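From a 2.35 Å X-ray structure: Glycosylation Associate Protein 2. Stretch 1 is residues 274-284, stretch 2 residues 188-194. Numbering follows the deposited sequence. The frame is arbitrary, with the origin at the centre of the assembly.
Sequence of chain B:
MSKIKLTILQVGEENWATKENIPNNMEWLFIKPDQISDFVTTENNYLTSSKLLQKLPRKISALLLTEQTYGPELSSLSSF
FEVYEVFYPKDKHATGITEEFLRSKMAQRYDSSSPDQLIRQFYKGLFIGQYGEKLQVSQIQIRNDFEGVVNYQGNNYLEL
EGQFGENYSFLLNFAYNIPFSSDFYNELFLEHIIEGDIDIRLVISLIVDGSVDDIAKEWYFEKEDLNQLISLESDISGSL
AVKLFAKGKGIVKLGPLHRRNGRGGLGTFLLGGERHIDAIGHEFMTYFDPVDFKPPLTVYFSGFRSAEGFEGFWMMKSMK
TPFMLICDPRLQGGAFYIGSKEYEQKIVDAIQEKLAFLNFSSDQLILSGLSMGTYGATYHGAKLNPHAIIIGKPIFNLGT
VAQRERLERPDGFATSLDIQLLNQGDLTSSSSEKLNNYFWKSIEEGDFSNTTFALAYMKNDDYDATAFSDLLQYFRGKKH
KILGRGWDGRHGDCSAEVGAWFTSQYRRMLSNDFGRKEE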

ATOM      1  N   GLU B 274      -4.689  -3.710  -1.660  1.00 32.62           N
ATOM      2  CA  GLU B 274      -5.447  -3.168  -2.780  1.00 33.08           C
ATOM      3  C   GLU B 274      -4.747  -1.939  -3.348  1.00 34.92           C
ATOM      4  O   GLU B 274      -4.209  -1.111  -2.601  1.00 31.16           O
ATOM      5  CB  GLU B 274      -6.873  -2.799  -2.352  1.00 33.83           C
ATOM      6  CG  GLU B 274      -7.785  -4.003  -2.087  1.00 38.58           C
ATOM      7  CD  GLU B 274      -9.256  -3.587  -1.932  1.00 46.67           C
ATOM      8  OE1 GLU B 274      -9.674  -3.223  -0.809  1.00 45.54           O
ATOM      9  OE2 GLU B 274      -9.985  -3.600  -2.948  1.00 51.97           O
ATOM     10  N   ARG B 275      -4.773  -1.822  -4.672  1.00 33.92           N
ATOM     11  CA  ARG B 275      -4.186  -0.701  -5.390  1.00 33.20           C
ATOM     12  C   ARG B 275      -5.302   0.177  -5.938  1.00 34.00           C
ATOM     13  O   ARG B 275      -6.273  -0.333  -6.503  1.00 32.50           O
ATOM     14  CB  ARG B 275      -3.302  -1.209  -6.527  1.00 32.88           C
ATOM     15  CG  ARG B 275      -2.762  -0.132  -7.490  1.00 36.01           C
ATOM     16  CD  ARG B 275      -1.517  -0.681  -8.206  1.00 30.60           C
ATOM     17  NE  ARG B 275      -1.037   0.169  -9.285  1.00 34.32           N
ATOM     18  CZ  ARG B 275      -1.481   0.117 -10.538  1.00 34.42           C
ATOM     19  NH1 ARG B 275      -2.432  -0.742 -10.887  1.00 35.25           N
ATOM     20  NH2 ARG B 275      -0.961   0.917 -11.446  1.00 32.81           N
ATOM     21  N   HIS B 276      -5.165   1.488  -5.772  1.00 30.31           N
ATOM     22  CA  HIS B 276      -6.079   2.446  -6.371  1.00 35.17           C
ATOM     23  C   HIS B 276      -5.259   3.472  -7.143  1.00 35.22           C
ATOM     24  O   HIS B 276      -4.105   3.742  -6.793  1.00 36.88           O
ATOM     25  CB  HIS B 276      -6.955   3.126  -5.293  1.00 35.77           C
ATOM     26  CG  HIS B 276      -7.404   2.194  -4.207  1.00 34.47           C
ATOM     27  ND1 HIS B 276      -8.687   1.700  -4.131  1.00 36.99           N
ATOM     28  CD2 HIS B 276      -6.732   1.652  -3.162  1.00 36.24           C
ATOM     29  CE1 HIS B 276      -8.790   0.903  -3.081  1.00 38.16           C
ATOM     30  NE2 HIS B 276      -7.616   0.851  -2.480  1.00 36.41           N
ATOM     31  N   ILE B 277      -5.846   4.038  -8.203  1.00 31.83           N
ATOM     32  CA  ILE B 277      -5.095   4.906  -9.105  1.00 33.62           C
ATOM     33  C   ILE B 277      -6.032   5.909  -9.769  1.00 34.86           C
ATOM     34  O   ILE B 277      -7.218   5.642  -9.972  1.00 36.38           O
ATOM     35  CB  ILE B 277      -4.330   4.059 -10.152  1.00 36.51           C
ATOM     36  CG1 ILE B 277      -3.257   4.879 -10.836  1.00 35.29           C
ATOM     37  CG2 ILE B 277      -5.271   3.446 -11.180  1.00 35.36           C
ATOM     38  CD1 ILE B 277      -2.145   4.011 -11.382  1.00 37.90           C
ATOM     39  N   ASP B 278      -5.489   7.068 -10.118  1.00 37.49           N
ATOM     40  CA  ASP B 278      -6.248   8.115 -10.788  1.00 38.93           C
ATOM     41  C   ASP B 278      -5.779   8.256 -12.233  1.00 41.12           C
ATOM     42  O   ASP B 278      -4.896   7.533 -12.691  1.00 37.32           O
ATOM     43  CB  ASP B 278      -6.136   9.431 -10.012  1.00 36.88           C
ATOM     44  CG  ASP B 278      -4.856  10.198 -10.297  1.00 40.14           C
ATOM     45  OD1 ASP B 278      -3.842   9.606 -10.746  1.00 41.82           O
ATOM     46  OD2 ASP B 278      -4.858  11.427 -10.042  1.00 39.97           O
ATOM     47  N   ALA B 279      -6.362   9.233 -12.939  1.00 42.46           N
ATOM     48  CA  ALA B 279      -6.149   9.341 -14.382  1.00 40.72           C
ATOM     49  C   ALA B 279      -4.680   9.500 -14.751  1.00 40.53           C
ATOM     50  O   ALA B 279      -4.273   9.051 -15.827  1.00 39.82           O
ATOM     51  CB  ALA B 279      -6.944  10.512 -14.959  1.00 38.52           C
ATOM     52  N   ILE B 280      -3.868  10.138 -13.903  1.00 39.72           N
ATOM     53  CA  ILE B 280      -2.489  10.419 -14.285  1.00 37.77           C
ATOM     54  C   ILE B 280      -1.506   9.406 -13.709  1.00 36.94           C
ATOM     55  O   ILE B 280      -0.299   9.606 -13.817  1.00 36.49           O
ATOM     56  CB  ILE B 280      -2.062  11.852 -13.919  1.00 42.24           C
ATOM     57  CG1 ILE B 280      -2.036  12.063 -12.403  1.00 43.80           C
ATOM     58  CG2 ILE B 280      -2.928  12.883 -14.646  1.00 37.33           C
ATOM     59  CD1 ILE B 280      -1.122  13.232 -11.972  1.00 39.19           C
ATOM     60  N   GLY B 281      -1.990   8.301 -13.141  1.00 38.60           N
ATOM     61  CA  GLY B 281      -1.093   7.283 -12.624  1.00 35.53           C
ATOM     62  C   GLY B 281      -0.615   7.523 -11.212  1.00 38.16           C
ATOM     63  O   GLY B 281       0.402   6.945 -10.807  1.00 41.44           O
ATOM     64  N   HIS B 282      -1.305   8.370 -10.453  1.00 36.31           N
ATOM     65  CA  HIS B 282      -1.024   8.543  -9.039  1.00 34.23           C
ATOM     66  C   HIS B 282      -1.731   7.451  -8.261  1.00 34.31           C
ATOM     67  O   HIS B 282      -2.939   7.261  -8.421  1.00 36.32           O
ATOM     68  CB  HIS B 282      -1.497   9.915  -8.563  1.00 36.53           C
ATOM     69  CG  HIS B 282      -0.540  11.016  -8.870  1.00 37.54           C
ATOM     70  ND1 HIS B 282      -0.691  12.290  -8.371  1.00 39.41           N
ATOM     71  CD2 HIS B 282       0.580  11.036  -9.633  1.00 41.36           C
ATOM     72  CE1 HIS B 282       0.300  13.049  -8.809  1.00 39.32           C
ATOM     73  NE2 HIS B 282       1.085  12.312  -9.578  1.00 41.64           N
ATOM     74  N   GLU B 283      -0.981   6.731  -7.426  1.00 32.28           N
ATOM     75  CA  GLU B 283      -1.502   5.600  -6.681  1.00 31.90           C
ATOM     76  C   GLU B 283      -1.604   5.910  -5.194  1.00 35.09           C
ATOM     77  O   GLU B 283      -0.872   6.749  -4.659  1.00 30.99           O
ATOM     78  CB  GLU B 283      -0.625   4.351  -6.840  1.00 30.34           C
ATOM     79  CG  GLU B 283      -0.215   4.026  -8.275  1.00 35.11           C
ATOM     80  CD  GLU B 283       0.982   3.074  -8.340  1.00 31.38           C
ATOM     81  OE1 GLU B 283       0.809   1.874  -8.645  1.00 30.04           O
ATOM     82  OE2 GLU B 283       2.105   3.533  -8.070  1.00 31.79           O
ATOM     83  N   PHE B 284      -2.527   5.200  -4.542  1.00 31.09           N
ATOM     84  CA  PHE B 284      -2.427   4.876  -3.130  1.00 32.81           C
ATOM     85  C   PHE B 284      -2.826   3.420  -2.971  1.00 32.67           C
ATOM     86  O   PHE B 284      -3.474   2.831  -3.844  1.00 36.49           O
ATOM     87  CB  PHE B 284      -3.301   5.794  -2.225  1.00 36.34           C
ATOM     88  CG  PHE B 284      -4.802   5.691  -2.467  1.00 34.69           C
ATOM     89  CD1 PHE B 284      -5.421   6.445  -3.464  1.00 32.78           C
ATOM     90  CD2 PHE B 284      -5.602   4.879  -1.659  1.00 35.10           C
ATOM     91  CE1 PHE B 284      -6.801   6.366  -3.665  1.00 35.26           C
ATOM     92  CE2 PHE B 284      -6.988   4.800  -1.851  1.00 28.90           C
ATOM     93  CZ  PHE B 284      -7.585   5.536  -2.853  1.00 31.67           C
TER
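Stretch 2 188-194: LFLEHII

This is a side-chain packing contact, with no direct hydrogen bond between the stretches, in which a beta strand lies against a beta hairpin. Stretch 2 is extended throughout, from Leu188 to Ile194. Stretch 1 runs out as a strand to Ile277, reverses through a type I turn from Asp278 to Gly281, and returns as a strand at Glu283. Stretch 2 advances toward the turn: Phe189 sits against the strands, and Ile193 meets Ile280 in the turn.

Phe189 points toward the hairpin and touches four of its residues. Arg275 CZ lies over one face of the Phe189 ring, 4.7 Å from its centroid, in a cation-pi contact. The same guanidinium makes a salt bridge within stretch 1, Arg275 NE to Glu283 OE1, 2.6 Å. Ile277 CD1 packs 3.5 Å from Phe189 CZ. Gly281 O approaches the ring edge, 3.6 Å from Phe189 CE2.

Gly281 is also where the backbones come close, Gly281 CA lying 5.4 Å from Glu191 CA. A CB on Gly281 would point at stretch 2, 3.6 Å from Phe189 CZ. Gly281 O lies 3.3 Å from Glu191 CG. Water 1 lies between the stretches, its O accepting from Glu283 N at 3.1 Å and standing 3.1 Å from Glu191 OE1. Farther along, Ile280 CB packs 3.6 Å from Ile193 CD1.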

ATOM      1  N   LEU B 188       6.456  -3.965 -12.083  1.00 29.48           N
ATOM      2  CA  LEU B 188       6.929  -2.681 -12.558  1.00 29.86           C
ATOM      3  C   LEU B 188       5.715  -1.804 -12.820  1.00 31.19           C
ATOM      4  O   LEU B 188       4.694  -2.298 -13.305  1.00 29.32           O
ATOM      5  CB  LEU B 188       7.751  -2.845 -13.852  1.00 28.42           C
ATOM      6  CG  LEU B 188       8.943  -3.797 -13.732  1.00 28.76           C
ATOM      7  CD1 LEU B 188       9.513  -4.155 -15.099  1.00 30.28           C
ATOM      8  CD2 LEU B 188      10.015  -3.173 -12.861  1.00 30.28           C
ATOM      9  N   PHE B 189       5.831  -0.505 -12.530  1.00 28.76           N
ATOM     10  CA  PHE B 189       4.816   0.450 -12.975  1.00 28.98           C
ATOM     11  C   PHE B 189       5.457   1.803 -13.247  1.00 30.32           C
ATOM     12  O   PHE B 189       6.089   2.389 -12.363  1.00 34.31           O
ATOM     13  CB  PHE B 189       3.686   0.606 -11.947  1.00 30.95           C
ATOM     14  CG  PHE B 189       2.708   1.662 -12.325  1.00 30.45           C
ATOM     15  CD1 PHE B 189       1.947   1.525 -13.478  1.00 32.19           C
ATOM     16  CD2 PHE B 189       2.578   2.813 -11.567  1.00 31.65           C
ATOM     17  CE1 PHE B 189       1.062   2.502 -13.866  1.00 29.59           C
ATOM     18  CE2 PHE B 189       1.690   3.796 -11.949  1.00 34.15           C
ATOM     19  CZ  PHE B 189       0.933   3.642 -13.102  1.00 33.14           C
ATOM     20  N   LEU B 190       5.266   2.315 -14.452  1.00 29.53           N
ATOM     21  CA  LEU B 190       5.873   3.569 -14.883  1.00 34.71           C
ATOM     22  C   LEU B 190       4.802   4.660 -14.896  1.00 34.29           C
ATOM     23  O   LEU B 190       3.878   4.616 -15.711  1.00 36.31           O
ATOM     24  CB  LEU B 190       6.493   3.405 -16.266  1.00 30.85           C
ATOM     25  CG  LEU B 190       6.998   4.657 -16.954  1.00 34.60           C
ATOM     26  CD1 LEU B 190       8.245   5.098 -16.225  1.00 36.21           C
ATOM     27  CD2 LEU B 190       7.287   4.402 -18.456  1.00 31.14           C
ATOM     28  N   GLU B 191       4.922   5.626 -13.996  1.00 30.94           N
ATOM     29  CA  GLU B 191       4.125   6.841 -14.083  1.00 34.95           C
ATOM     30  C   GLU B 191       4.509   7.612 -15.324  1.00 33.52           C
ATOM     31  O   GLU B 191       5.670   8.006 -15.477  1.00 36.48           O
ATOM     32  CB  GLU B 191       4.374   7.728 -12.878  1.00 36.69           C
ATOM     33  CG  GLU B 191       3.598   7.399 -11.691  1.00 39.46           C
ATOM     34  CD  GLU B 191       3.856   8.409 -10.607  1.00 44.18           C
ATOM     35  OE1 GLU B 191       4.206   7.952  -9.489  1.00 39.32           O
ATOM     36  OE2 GLU B 191       3.715   9.637 -10.890  1.00 42.00           O
ATOM     37  N   HIS B 192       3.544   7.885 -16.189  1.00 34.29           N
ATOM     38  CA  HIS B 192       3.842   8.762 -17.308  1.00 34.89           C
ATOM     39  C   HIS B 192       2.545   9.312 -17.851  1.00 34.19           C
ATOM     40  O   HIS B 192       1.459   8.862 -17.492  1.00 34.61           O
ATOM     41  CB  HIS B 192       4.579   8.028 -18.410  1.00 33.29           C
ATOM     42  CG  HIS B 192       3.725   7.008 -19.073  1.00 35.96           C
ATOM     43  ND1 HIS B 192       3.274   5.887 -18.407  1.00 35.35           N
ATOM     44  CD2 HIS B 192       3.191   6.956 -20.316  1.00 33.77           C
ATOM     45  CE1 HIS B 192       2.517   5.174 -19.222  1.00 35.87           C
ATOM     46  NE2 HIS B 192       2.443   5.806 -20.380  1.00 37.88           N
ATOM     47  N   ILE B 193       2.690  10.272 -18.756  1.00 36.12           N
ATOM     48  CA  ILE B 193       1.592  10.897 -19.472  1.00 38.01           C
ATOM     49  C   ILE B 193       2.075  11.233 -20.876  1.00 41.20           C
ATOM     50  O   ILE B 193       3.190  11.727 -21.052  1.00 37.87           O
ATOM     51  CB  ILE B 193       1.108  12.161 -18.747  1.00 39.42           C
ATOM     52  CG1 ILE B 193       0.187  11.784 -17.597  1.00 41.83           C
ATOM     53  CG2 ILE B 193       0.383  13.070 -19.711  1.00 43.97           C
ATOM     54  CD1 ILE B 193       0.136  12.860 -16.554  1.00 49.35           C
ATOM     55  N   ILE B 194       1.220  10.977 -21.868  1.00 42.81           N
ATOM     56  CA  ILE B 194       1.473  11.275 -23.272  1.00 42.05           C
ATOM     57  C   ILE B 194       0.558  12.404 -23.709  1.00 43.90           C
ATOM     58  O   ILE B 194      -0.613  12.433 -23.331  1.00 44.66           O
ATOM     59  CB  ILE B 194       1.205  10.055 -24.177  1.00 47.25           C
ATOM     60  CG1 ILE B 194       1.962   8.823 -23.704  1.00 44.57           C
ATOM     61  CG2 ILE B 194       1.556  10.396 -25.606  1.00 49.02           C
ATOM     62  CD1 ILE B 194       3.395   9.086 -23.505  1.00 41.12           C
TER
HETATM   63  O   HOH W   1       2.036   6.353  -7.989  1.00 35.18           O